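Local coordinates for sigma-C capsid protein (Avian reovirus, PDB 2VRS) that attaches the avian reovirus virion to host cells as a homotrimeric fibre and induces cell apoptosis, at residues 109-114 with 146-150; 81-87 with 100-106; 128-134 with 184-190; 94-100 with 119-125. All coordinates share one frame; numbering follows the deposited sequence.

Interaction 1 (109-114 with 146-150); sequences GRRTDY and ARLVP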
# COMPACT_ATOMS: atom_id res chain seq x y z
N GLY C 109 9.93 -2.39 1.69
CA GLY C 109 8.81 -2.41 0.78
C GLY C 109 9.32 -1.72 -0.47
O GLY C 109 10.52 -1.84 -0.82
N ARG C 110 8.46 -0.92 -1.08
CA ARG C 110 8.89 -0.21 -2.28
C ARG C 110 9.35 1.20 -1.96
O ARG C 110 9.41 2.05 -2.84
CB ARG C 110 7.77 -0.19 -3.32
CG ARG C 110 7.46 -1.61 -3.78
CD ARG C 110 6.64 -1.67 -5.10
NE ARG C 110 7.56 -1.40 -6.18
CZ ARG C 110 8.29 -2.31 -6.83
NH1 ARG C 110 8.15 -3.62 -6.60
NH2 ARG C 110 9.12 -1.90 -7.76
N ARG C 111 9.68 1.47 -0.70
CA ARG C 111 10.31 2.74 -0.35
C ARG C 111 11.82 2.55 -0.19
O ARG C 111 12.28 1.57 0.46
CB ARG C 111 9.73 3.26 0.98
CG ARG C 111 10.27 4.67 1.38
CD ARG C 111 9.67 5.83 0.51
NE ARG C 111 10.26 7.11 1.00
CZ ARG C 111 10.04 8.28 0.45
NH1 ARG C 111 9.26 8.32 -0.60
NH2 ARG C 111 10.57 9.40 0.94
N THR C 112 12.59 3.47 -0.74
CA THR C 112 14.05 3.49 -0.56
C THR C 112 14.47 4.81 -0.04
O THR C 112 14.24 5.84 -0.70
CB THR C 112 14.80 3.13 -1.86
OG1 THR C 112 14.49 1.77 -2.16
CG2 THR C 112 16.27 3.33 -1.70
N ASP C 113 15.05 4.80 1.16
CA ASP C 113 15.46 6.06 1.81
C ASP C 113 16.94 6.17 1.79
O ASP C 113 17.62 5.24 2.22
CB ASP C 113 14.89 6.15 3.24
CG ASP C 113 13.35 6.22 3.24
OD1 ASP C 113 12.84 7.09 2.49
OD2 ASP C 113 12.68 5.45 3.95
N TYR C 114 17.44 7.29 1.25
CA TYR C 114 18.88 7.53 1.14
C TYR C 114 19.40 8.39 2.28
O TYR C 114 18.85 9.45 2.59
CB TYR C 114 19.18 8.29 -0.16
CG TYR C 114 19.07 7.51 -1.43
CD1 TYR C 114 19.71 6.28 -1.58
CD2 TYR C 114 18.40 8.06 -2.53
CE1 TYR C 114 19.65 5.57 -2.82
CE2 TYR C 114 18.35 7.39 -3.73
CZ TYR C 114 18.96 6.15 -3.89
OH TYR C 114 18.89 5.53 -5.12
N ALA C 146 17.11 -2.70 -8.75
CA ALA C 146 15.72 -2.31 -8.89
C ALA C 146 15.30 -1.42 -7.73
O ALA C 146 14.43 -0.58 -7.89
CB ALA C 146 14.83 -3.52 -8.95
N ARG C 147 15.97 -1.57 -6.59
CA ARG C 147 15.58 -0.76 -5.37
C ARG C 147 16.07 0.68 -5.44
O ARG C 147 15.78 1.46 -4.52
CB ARG C 147 16.11 -1.39 -4.09
CG ARG C 147 15.68 -2.86 -3.88
CD ARG C 147 14.32 -3.03 -3.22
NE ARG C 147 13.21 -2.41 -3.96
CZ ARG C 147 12.59 -2.95 -5.01
NH1 ARG C 147 12.95 -4.13 -5.50
NH2 ARG C 147 11.59 -2.28 -5.58
N LEU C 148 16.83 1.02 -6.49
CA LEU C 148 17.43 2.36 -6.60
C LEU C 148 16.84 3.11 -7.78
O LEU C 148 17.32 4.17 -8.17
CB LEU C 148 18.97 2.26 -6.78
CG LEU C 148 19.71 1.44 -5.71
CD1 LEU C 148 21.22 1.47 -5.97
CD2 LEU C 148 19.36 1.95 -4.31
N VAL C 149 15.83 2.50 -8.38
CA VAL C 149 15.11 3.08 -9.53
C VAL C 149 13.69 3.48 -9.12
O VAL C 149 12.91 2.64 -8.65
CB VAL C 149 15.03 2.08 -10.74
CG1 VAL C 149 14.29 2.73 -11.90
CG2 VAL C 149 16.44 1.69 -11.21
N PRO C 150 13.34 4.77 -9.28
CA PRO C 150 12.01 5.25 -8.90
C PRO C 150 10.92 4.72 -9.84
O PRO C 150 11.21 4.44 -11.02
CB PRO C 150 12.13 6.76 -9.08
CG PRO C 150 13.19 6.91 -10.20
CD PRO C 150 14.18 5.84 -9.85
O HOH W 1 12.41 -0.04 -2.30
O HOH W 2 11.01 -4.97 -7.98
O HOH W 3 18.07 6.73 -7.43
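Thr112 OG1 is gripped from two directions. It donates to Arg147 O at 2.7 Å, meeting that oxygen in the carbonyl plane, and it accepts from a water. The hydroxyl stands anti to its own carbonyl carbon (chi1 -66°), which turns it to the 3-10 segment. CG2 of Thr112 rests near the same oxygen. The water also donates to Gly109 O and accepts from Arg147 NE at 3.0 Å, so a single solvent molecule joins the turn before the strand to the arginine. Strand 111-119 belongs to the beta-barrel of the C-terminal domain, and segment 146-150 lies in the long connection after strand 128-134. Only one direct hydrogen bond links the two segments.

The two arginines cross at about a right angle, with guanidinium planes 86° apart. The edge of Arg147 stands over one face of Arg110, with Arg147 NH2 3.3 Å from Arg110 NH2. These are two donors and do not bond to each other. Their polar ends have partners elsewhere: Arg110 NH1 forms a salt bridge with Asp63, and Arg147 NH2 hydrogen-bonds to Thr211 OG1. Arg147 also makes a cation-pi contact with Tyr65.

On the Tyr114 side the contact turns apolar. Leu148 CD2 lies 3.9 Å from Tyr114 CE1, in an oblique approach to the ring. Leu148 CB packs against Tyr114 OH at 3.7 Å. A second water sits at the ring edge, in plane, 2.7 Å from Tyr114 OH, and donates to Leu148 O.

Interaction 2 (81-87 with 100-106); sequences QLMQFRW and DMTVNAH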
# COMPACT_ATOMS: atom_id res chain seq x y z
N GLN C 81 16.33 -4.23 3.27
CA GLN C 81 17.77 -4.24 3.16
C GLN C 81 18.32 -2.89 3.51
O GLN C 81 17.71 -1.86 3.22
CB GLN C 81 18.21 -4.45 1.70
CG GLN C 81 17.74 -5.66 0.99
CD GLN C 81 18.08 -5.55 -0.49
OE1 GLN C 81 17.19 -5.46 -1.33
NE2 GLN C 81 19.37 -5.52 -0.80
N LEU C 82 19.53 -2.89 4.07
CA LEU C 82 20.28 -1.67 4.24
C LEU C 82 21.51 -1.82 3.34
O LEU C 82 22.49 -2.50 3.69
CB LEU C 82 20.69 -1.44 5.72
CG LEU C 82 21.36 -0.06 5.98
CD1 LEU C 82 20.35 1.15 5.76
CD2 LEU C 82 21.92 0.04 7.37
N MET C 83 21.46 -1.17 2.18
CA MET C 83 22.57 -1.16 1.23
C MET C 83 23.59 -0.08 1.57
O MET C 83 23.24 1.03 1.95
CB MET C 83 22.06 -0.89 -0.17
CG MET C 83 21.09 -1.89 -0.68
SD MET C 83 20.59 -1.30 -2.31
CE MET C 83 19.50 -2.59 -2.78
N GLN C 84 24.87 -0.41 1.42
CA GLN C 84 25.94 0.56 1.71
C GLN C 84 26.86 0.56 0.48
O GLN C 84 27.35 -0.49 0.04
CB GLN C 84 26.73 0.13 2.95
CG GLN C 84 25.86 0.02 4.19
CD GLN C 84 26.63 -0.54 5.35
OE1 GLN C 84 26.26 -1.56 5.93
NE2 GLN C 84 27.73 0.11 5.68
N PHE C 85 27.00 1.73 -0.13
CA PHE C 85 27.90 1.90 -1.27
C PHE C 85 28.46 3.32 -1.37
O PHE C 85 28.06 4.22 -0.62
CB PHE C 85 27.18 1.47 -2.56
CG PHE C 85 25.83 2.15 -2.76
CD1 PHE C 85 25.76 3.39 -3.41
CD2 PHE C 85 24.65 1.54 -2.34
CE1 PHE C 85 24.51 4.00 -3.61
CE2 PHE C 85 23.39 2.15 -2.55
CZ PHE C 85 23.33 3.38 -3.17
N ARG C 86 29.37 3.53 -2.31
CA ARG C 86 29.91 4.85 -2.58
C ARG C 86 29.37 5.40 -3.90
O ARG C 86 29.21 4.67 -4.88
CB ARG C 86 31.45 4.78 -2.58
CG ARG C 86 32.01 4.31 -1.22
CD ARG C 86 32.02 5.45 -0.23
NE ARG C 86 33.33 6.12 -0.15
CZ ARG C 86 33.75 7.08 -0.98
NH1 ARG C 86 32.98 7.52 -1.98
NH2 ARG C 86 34.96 7.62 -0.80
N TRP C 87 29.10 6.70 -3.91
CA TRP C 87 28.48 7.31 -5.11
C TRP C 87 29.21 8.59 -5.42
O TRP C 87 29.31 9.48 -4.56
CB TRP C 87 27.00 7.64 -4.81
CG TRP C 87 26.12 7.69 -5.99
CD1 TRP C 87 26.48 7.95 -7.29
CD2 TRP C 87 24.70 7.49 -5.99
NE1 TRP C 87 25.36 7.93 -8.11
CE2 TRP C 87 24.26 7.62 -7.33
CE3 TRP C 87 23.75 7.18 -4.98
CZ2 TRP C 87 22.91 7.46 -7.70
CZ3 TRP C 87 22.39 7.02 -5.36
CH2 TRP C 87 21.99 7.15 -6.70
N ASP C 100 32.66 12.49 -3.50
CA ASP C 100 32.41 11.11 -3.16
C ASP C 100 31.51 11.00 -1.95
O ASP C 100 31.87 11.43 -0.84
CB ASP C 100 33.74 10.41 -2.87
CG ASP C 100 34.49 10.04 -4.15
OD1 ASP C 100 33.89 10.00 -5.26
OD2 ASP C 100 35.71 9.78 -4.03
N MET C 101 30.34 10.42 -2.17
CA MET C 101 29.36 10.23 -1.10
C MET C 101 29.35 8.81 -0.59
O MET C 101 29.30 7.84 -1.35
CB MET C 101 27.93 10.54 -1.62
CG MET C 101 27.77 11.94 -2.22
SD MET C 101 28.25 13.32 -1.14
CE MET C 101 26.88 13.24 0.05
N THR C 102 29.37 8.67 0.74
CA THR C 102 29.07 7.39 1.35
C THR C 102 27.56 7.29 1.56
O THR C 102 26.93 8.15 2.20
CB THR C 102 29.81 7.30 2.70
OG1 THR C 102 31.22 7.34 2.41
CG2 THR C 102 29.45 6.04 3.47
N VAL C 103 26.97 6.26 0.97
CA VAL C 103 25.49 6.18 0.90
C VAL C 103 25.00 4.96 1.66
O VAL C 103 25.51 3.86 1.47
CB VAL C 103 24.95 6.07 -0.56
CG1 VAL C 103 23.41 5.93 -0.54
CG2 VAL C 103 25.40 7.28 -1.42
N ASN C 104 24.00 5.16 2.52
CA ASN C 104 23.20 4.06 3.03
C ASN C 104 21.79 4.20 2.46
O ASN C 104 21.19 5.24 2.62
CB ASN C 104 23.09 4.15 4.54
CG ASN C 104 24.33 3.65 5.24
OD1 ASN C 104 24.47 2.46 5.52
ND2 ASN C 104 25.22 4.54 5.55
N ALA C 105 21.32 3.15 1.80
CA ALA C 105 20.00 3.10 1.20
C ALA C 105 19.18 2.07 1.96
O ALA C 105 19.48 0.87 1.96
CB ALA C 105 20.13 2.76 -0.35
N HIS C 106 18.17 2.56 2.67
CA HIS C 106 17.32 1.67 3.45
C HIS C 106 16.10 1.33 2.63
O HIS C 106 15.25 2.20 2.37
CB HIS C 106 16.93 2.34 4.79
CG HIS C 106 16.07 1.47 5.66
ND1 HIS C 106 14.87 1.91 6.19
CD2 HIS C 106 16.22 0.19 6.08
CE1 HIS C 106 14.33 0.93 6.90
NE2 HIS C 106 15.13 -0.11 6.86
O HOH W 4 28.14 2.84 5.28
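Six backbone hydrogen bonds join the strands as three reciprocal pairs: Met83 with Ala105, Phe85 with Val103 and Trp87 with Met101. The bond from Val103 N to Phe85 O is 2.8 Å. Trp87 N reaches Met101 O at 2.8 Å. In the non-hydrogen-bonded pairs the CA-H groups of Gln84, Asn104 and Arg86 point at facing carbonyls. Asn104 CA is 3.2 Å from Met83 O.

The face with Gln84, Arg86, Thr102 and Asn104 is mostly polar, though Leu82 and His106 also lie on it. Arg86 bends at chi2 and chi3 and crosses Asp100 at about a right angle. Its salt bridge is long, with NH2 4.0 Å from Asp100 OD2. Gln84 and Asn104 lie side by side, their amide planes 28° apart. Gln84 CG touches Asn104 OD1, and a water accepts from Gln84 NE2 and, weakly, from Asn104 ND2.

The other face is apolar. Phe85 has CG between its backbone N and carbonyl carbon (chi1 53°), which brings the ring across to Val103 and Ala105. Val103 CB sits over the ring face in a CH-pi contact, 4.1 Å from the centroid. Ala105 CB meets the same ring obliquely, 4.0 Å from Phe85 CE2. Val103 CG2 reaches the other way, to the edge of the Trp87 ring and to Trp87 CB at 3.8 Å. Tyr177 of the third subunit packs on Leu82 and Asn104. The arrangement is a regular two-stranded antiparallel beta hairpin in the beta-barrel of the trimeric C-terminal domain.

Interaction 3 (128-134 with 184-190); sequences VVLLTFD and RVFTITF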
# COMPACT_ATOMS: atom_id res chain seq x y z
N VAL C 128 23.84 28.94 -5.96
CA VAL C 128 23.04 27.71 -6.14
C VAL C 128 23.93 26.73 -6.90
O VAL C 128 24.72 27.13 -7.75
CB VAL C 128 21.74 27.98 -6.96
CG1 VAL C 128 21.01 26.68 -7.26
CG2 VAL C 128 20.79 28.89 -6.20
N VAL C 129 23.82 25.43 -6.59
CA VAL C 129 24.57 24.41 -7.29
C VAL C 129 23.64 23.22 -7.58
O VAL C 129 22.67 22.99 -6.83
CB VAL C 129 25.79 23.95 -6.46
CG1 VAL C 129 25.36 23.30 -5.13
CG2 VAL C 129 26.69 23.00 -7.25
N LEU C 130 23.94 22.51 -8.67
CA LEU C 130 23.26 21.29 -9.03
C LEU C 130 24.21 20.11 -8.80
O LEU C 130 25.40 20.19 -9.10
CB LEU C 130 22.79 21.34 -10.48
CG LEU C 130 21.42 21.97 -10.75
CD1 LEU C 130 21.24 23.43 -10.27
CD2 LEU C 130 21.08 21.84 -12.24
N LEU C 131 23.67 19.02 -8.29
CA LEU C 131 24.48 17.81 -7.98
C LEU C 131 23.73 16.61 -8.51
O LEU C 131 22.60 16.36 -8.13
CB LEU C 131 24.66 17.68 -6.47
CG LEU C 131 25.82 16.81 -5.98
CD1 LEU C 131 27.16 17.36 -6.58
CD2 LEU C 131 25.91 16.77 -4.42
N THR C 132 24.40 15.89 -9.39
CA THR C 132 23.80 14.80 -10.13
C THR C 132 24.20 13.42 -9.57
O THR C 132 25.36 13.18 -9.24
CB THR C 132 24.09 14.99 -11.66
OG1 THR C 132 23.37 16.14 -12.12
CG2 THR C 132 23.62 13.73 -12.45
N PHE C 133 23.21 12.52 -9.49
CA PHE C 133 23.36 11.16 -8.93
C PHE C 133 22.88 10.18 -10.01
O PHE C 133 21.71 9.88 -10.12
CB PHE C 133 22.51 11.01 -7.66
CG PHE C 133 23.05 11.79 -6.51
CD1 PHE C 133 23.97 11.19 -5.65
CD2 PHE C 133 22.69 13.13 -6.33
CE1 PHE C 133 24.51 11.92 -4.57
CE2 PHE C 133 23.26 13.91 -5.25
CZ PHE C 133 24.15 13.29 -4.38
N ASP C 134 23.82 9.70 -10.79
CA ASP C 134 23.56 8.75 -11.88
C ASP C 134 23.98 7.38 -11.38
O ASP C 134 25.09 7.25 -10.84
CB ASP C 134 24.50 9.18 -13.02
CG ASP C 134 24.40 8.32 -14.26
OD1 ASP C 134 23.96 7.16 -14.22
OD2 ASP C 134 24.85 8.84 -15.32
N ARG C 184 17.51 6.40 -14.35
CA ARG C 184 18.79 6.13 -13.68
C ARG C 184 19.45 7.36 -13.06
O ARG C 184 20.49 7.23 -12.42
CB ARG C 184 19.80 5.49 -14.64
CG ARG C 184 19.39 4.09 -15.12
CD ARG C 184 20.40 3.56 -16.15
NE ARG C 184 21.77 3.40 -15.64
CZ ARG C 184 22.23 2.32 -15.03
NH1 ARG C 184 21.45 1.27 -14.83
NH2 ARG C 184 23.50 2.27 -14.62
N VAL C 185 18.88 8.55 -13.25
CA VAL C 185 19.62 9.77 -12.92
C VAL C 185 18.71 10.80 -12.29
O VAL C 185 17.70 11.18 -12.88
CB VAL C 185 20.26 10.45 -14.20
CG1 VAL C 185 21.05 11.71 -13.83
CG2 VAL C 185 21.12 9.47 -14.97
N PHE C 186 19.08 11.30 -11.11
CA PHE C 186 18.43 12.46 -10.56
C PHE C 186 19.45 13.53 -10.24
O PHE C 186 20.65 13.26 -10.07
CB PHE C 186 17.53 12.17 -9.32
CG PHE C 186 18.29 11.79 -8.07
CD1 PHE C 186 18.61 10.45 -7.84
CD2 PHE C 186 18.57 12.75 -7.06
CE1 PHE C 186 19.26 10.07 -6.68
CE2 PHE C 186 19.21 12.39 -5.87
CZ PHE C 186 19.58 11.03 -5.69
N THR C 187 18.97 14.76 -10.23
CA THR C 187 19.78 15.93 -9.90
C THR C 187 19.09 16.74 -8.80
O THR C 187 17.88 16.96 -8.84
CB THR C 187 20.00 16.80 -11.16
OG1 THR C 187 20.69 15.99 -12.14
CG2 THR C 187 20.81 18.06 -10.84
N ILE C 188 19.86 17.11 -7.79
CA ILE C 188 19.36 18.00 -6.75
C ILE C 188 19.90 19.42 -6.94
O ILE C 188 21.02 19.61 -7.42
CB ILE C 188 19.69 17.46 -5.35
CG1 ILE C 188 21.18 17.50 -5.07
CG2 ILE C 188 19.09 16.03 -5.22
CD1 ILE C 188 21.55 17.10 -3.63
N THR C 189 19.09 20.40 -6.55
CA THR C 189 19.44 21.82 -6.65
C THR C 189 19.36 22.43 -5.24
O THR C 189 18.35 22.26 -4.54
CB THR C 189 18.43 22.53 -7.55
OG1 THR C 189 18.50 21.98 -8.87
CG2 THR C 189 18.70 24.04 -7.56
N PHE C 190 20.41 23.12 -4.81
CA PHE C 190 20.42 23.69 -3.47
C PHE C 190 21.30 24.94 -3.32
O PHE C 190 22.25 25.13 -4.10
CB PHE C 190 20.76 22.60 -2.42
CG PHE C 190 22.13 21.97 -2.58
CD1 PHE C 190 22.31 20.81 -3.33
CD2 PHE C 190 23.25 22.51 -1.91
CE1 PHE C 190 23.57 20.22 -3.45
CE2 PHE C 190 24.51 21.94 -2.05
CZ PHE C 190 24.67 20.79 -2.80
O HOH W 5 19.84 7.70 -9.45
O HOH W 6 23.17 5.72 -16.32
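Phe186 (chi1 70°) and Phe190 (chi1 62°) both hold CG between the backbone N and the carbonyl carbon, and this swings each ring across to strand 128-134. Phe133 CB then lies over one face of the Phe186 ring, 3.7 Å from its centroid. The two phenyl planes are near parallel, 14° apart, but slid so far that they barely overlap. Val129 CG1 sits over the face of Phe190, 3.5 Å from Phe190 CE2. Leu131 CB meets that ring at its edge. Ile188 CD1 reaches the edge of the Phe133 ring.

The opposite face is more polar. Thr132 OG1 and Thr187 OG1 share a hydrogen bond of 2.7 Å, and Val185 CG1 packs on Thr132 CG2 at 3.5 Å. A water links Asp134 OD1 to Arg184 NE; both residues also bond to Ser136.

Six backbone hydrogen bonds tie the antiparallel strands, the shortest from Phe133 N to Phe186 O at 2.7 Å. Strand 81-92 flanks strand 128-134 on its other edge, and strand 170-180 flanks strand 185-191. The apolar face packs on strands 159-167 and 198-210 inside the barrel.

Interaction 4 (94-100 with 119-125); sequences GSSDTID and TGNLTVT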
# COMPACT_ATOMS: atom_id res chain seq x y z
N GLY C 94 27.11 25.75 -11.34
CA GLY C 94 27.52 26.42 -10.11
C GLY C 94 28.66 25.64 -9.48
O GLY C 94 29.17 26.00 -8.43
N SER C 95 29.03 24.55 -10.15
CA SER C 95 30.18 23.73 -9.80
C SER C 95 30.60 22.86 -11.00
O SER C 95 29.74 22.45 -11.79
CB SER C 95 29.86 22.82 -8.61
OG SER C 95 30.98 22.04 -8.26
N SER C 96 31.90 22.57 -11.10
CA SER C 96 32.40 21.60 -12.07
C SER C 96 33.03 20.41 -11.38
O SER C 96 33.63 19.56 -12.02
CB SER C 96 33.43 22.25 -13.00
OG SER C 96 32.84 23.31 -13.73
N ASP C 97 32.90 20.38 -10.06
CA ASP C 97 33.62 19.45 -9.22
C ASP C 97 32.78 18.18 -8.99
O ASP C 97 31.59 18.13 -9.31
CB ASP C 97 33.92 20.19 -7.92
CG ASP C 97 35.08 19.62 -7.16
OD1 ASP C 97 35.70 18.61 -7.60
OD2 ASP C 97 35.37 20.21 -6.11
N THR C 98 33.41 17.14 -8.47
CA THR C 98 32.70 15.92 -8.06
C THR C 98 32.95 15.69 -6.55
O THR C 98 33.88 16.27 -5.97
CB THR C 98 33.18 14.69 -8.84
OG1 THR C 98 34.58 14.51 -8.63
CG2 THR C 98 32.94 14.82 -10.35
N ILE C 99 32.11 14.88 -5.92
CA ILE C 99 32.27 14.62 -4.51
C ILE C 99 31.83 13.21 -4.25
O ILE C 99 30.79 12.77 -4.76
CB ILE C 99 31.53 15.66 -3.60
CG1 ILE C 99 31.92 15.46 -2.10
CG2 ILE C 99 30.02 15.62 -3.83
CD1 ILE C 99 31.58 16.66 -1.22
N ASP C 100 32.66 12.49 -3.50
CA ASP C 100 32.41 11.11 -3.16
C ASP C 100 31.51 11.00 -1.95
O ASP C 100 31.87 11.43 -0.84
CB ASP C 100 33.74 10.41 -2.87
CG ASP C 100 34.49 10.04 -4.15
OD1 ASP C 100 33.89 10.00 -5.26
OD2 ASP C 100 35.71 9.78 -4.03
N THR C 119 33.00 12.54 2.42
CA THR C 119 34.34 12.98 2.75
C THR C 119 34.84 13.85 1.58
O THR C 119 34.42 13.68 0.41
CB THR C 119 35.26 11.78 3.13
OG1 THR C 119 36.31 12.26 3.99
CG2 THR C 119 35.82 11.05 1.89
N GLY C 120 35.70 14.80 1.88
CA GLY C 120 36.13 15.72 0.85
C GLY C 120 35.13 16.84 0.67
O GLY C 120 34.27 17.10 1.52
N ASN C 121 35.25 17.54 -0.45
CA ASN C 121 34.59 18.80 -0.58
C ASN C 121 34.20 19.05 -2.01
O ASN C 121 34.52 18.25 -2.89
CB ASN C 121 35.51 19.91 -0.12
CG ASN C 121 36.81 19.92 -0.89
OD1 ASN C 121 36.92 20.62 -1.89
ND2 ASN C 121 37.78 19.11 -0.46
N LEU C 122 33.50 20.15 -2.20
CA LEU C 122 33.00 20.51 -3.51
C LEU C 122 33.24 21.99 -3.67
O LEU C 122 32.84 22.80 -2.82
CB LEU C 122 31.50 20.17 -3.57
CG LEU C 122 30.79 20.19 -4.91
CD1 LEU C 122 31.17 18.98 -5.73
CD2 LEU C 122 29.27 20.23 -4.67
N THR C 123 33.94 22.37 -4.74
CA THR C 123 34.15 23.78 -5.01
C THR C 123 32.95 24.30 -5.78
O THR C 123 32.51 23.66 -6.74
CB THR C 123 35.43 23.98 -5.86
OG1 THR C 123 36.55 23.65 -5.04
CG2 THR C 123 35.53 25.43 -6.34
N VAL C 124 32.39 25.40 -5.30
CA VAL C 124 31.20 26.02 -5.90
C VAL C 124 31.59 27.41 -6.34
O VAL C 124 32.56 27.98 -5.85
CB VAL C 124 29.97 26.08 -4.93
CG1 VAL C 124 29.47 24.66 -4.60
CG2 VAL C 124 30.29 26.86 -3.65
N THR C 125 30.84 27.95 -7.30
CA THR C 125 31.14 29.27 -7.85
C THR C 125 29.96 30.23 -7.82
O THR C 125 30.09 31.38 -8.20
CB THR C 125 31.66 29.16 -9.28
OG1 THR C 125 30.69 28.52 -10.10
CG2 THR C 125 32.93 28.32 -9.32
O HOH W 7 33.86 23.85 -9.39
O HOH W 8 37.20 20.97 -4.39
O HOH W 9 36.09 17.12 -4.68
O HOH W 10 35.22 13.49 -2.45
O HOH W 11 32.55 9.38 1.18
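Direct hydrogen bonds gather between Gly94 and Asp97 on one segment and Thr123 and Thr125 on the other. Ser95 OG donates to Thr123 O at 2.7 Å, almost in line with the carbonyl. With OG turned away from its backbone N (chi1 -179°), the serine reaches across to the facing segment. The same OG accepts from Asp97 N, forming an ST turn. Asp97 OD2 takes the N-H of Thr123 at 2.9 Å on its anti lone pair. Asp97 OD1 receives Thr98 N from above the carboxylate plane. Thr125 N donates to Gly94 O at 2.8 Å.

Waters carry much of the rest. One donates to Asp97 OD2 and Asn121 OD1 and accepts from Thr123 OG1 at 2.8 Å. Another joins Ser96 N to Thr123 O. A third joins Asp100 N to Thr119 O. Asn121 OD1 also bonds to Asn199.

Apolar packing centres on Leu122. Its CD1 lies 3.7 Å from Asp97 CB and 4.0 Å from Ile99 CB. Ile99 and Leu122 cross at about a right angle, and Ile99 CD1 packs on the Asn121 backbone at its C atom, 3.6 Å away.

Side-chain and water bridges, with one backbone bond from Thr125 N to Gly94 O, thus do most of the joining here. Asp97 accepts several hydrogen bonds, which would be expected to stabilise its carboxylate as the anion.

In the fold
All four contacts lie in the C-terminal domain and reach one antiparallel sheet. Interactions 2 and 3 are regular strand pairs, each with an apolar face turned to the interior; the other face is more polar, and in interaction 2 part of it meets another subunit. They meet where Trp87 NE1 bonds to Asp134 O and the Trp87 ring packs on Phe133 and Phe186. Interaction 1 is buried but polar, built on arginines and water, and Tyr114 joins it to the core through Ala105 and Phe186. Interaction 4 is partly exposed and water-rich. It shares Asp100 and strand 98-108 with interaction 2, and Val129 and Leu131 of interaction 3 pack on it. Other subunits touch interactions 1 and 2, not 3 and 4.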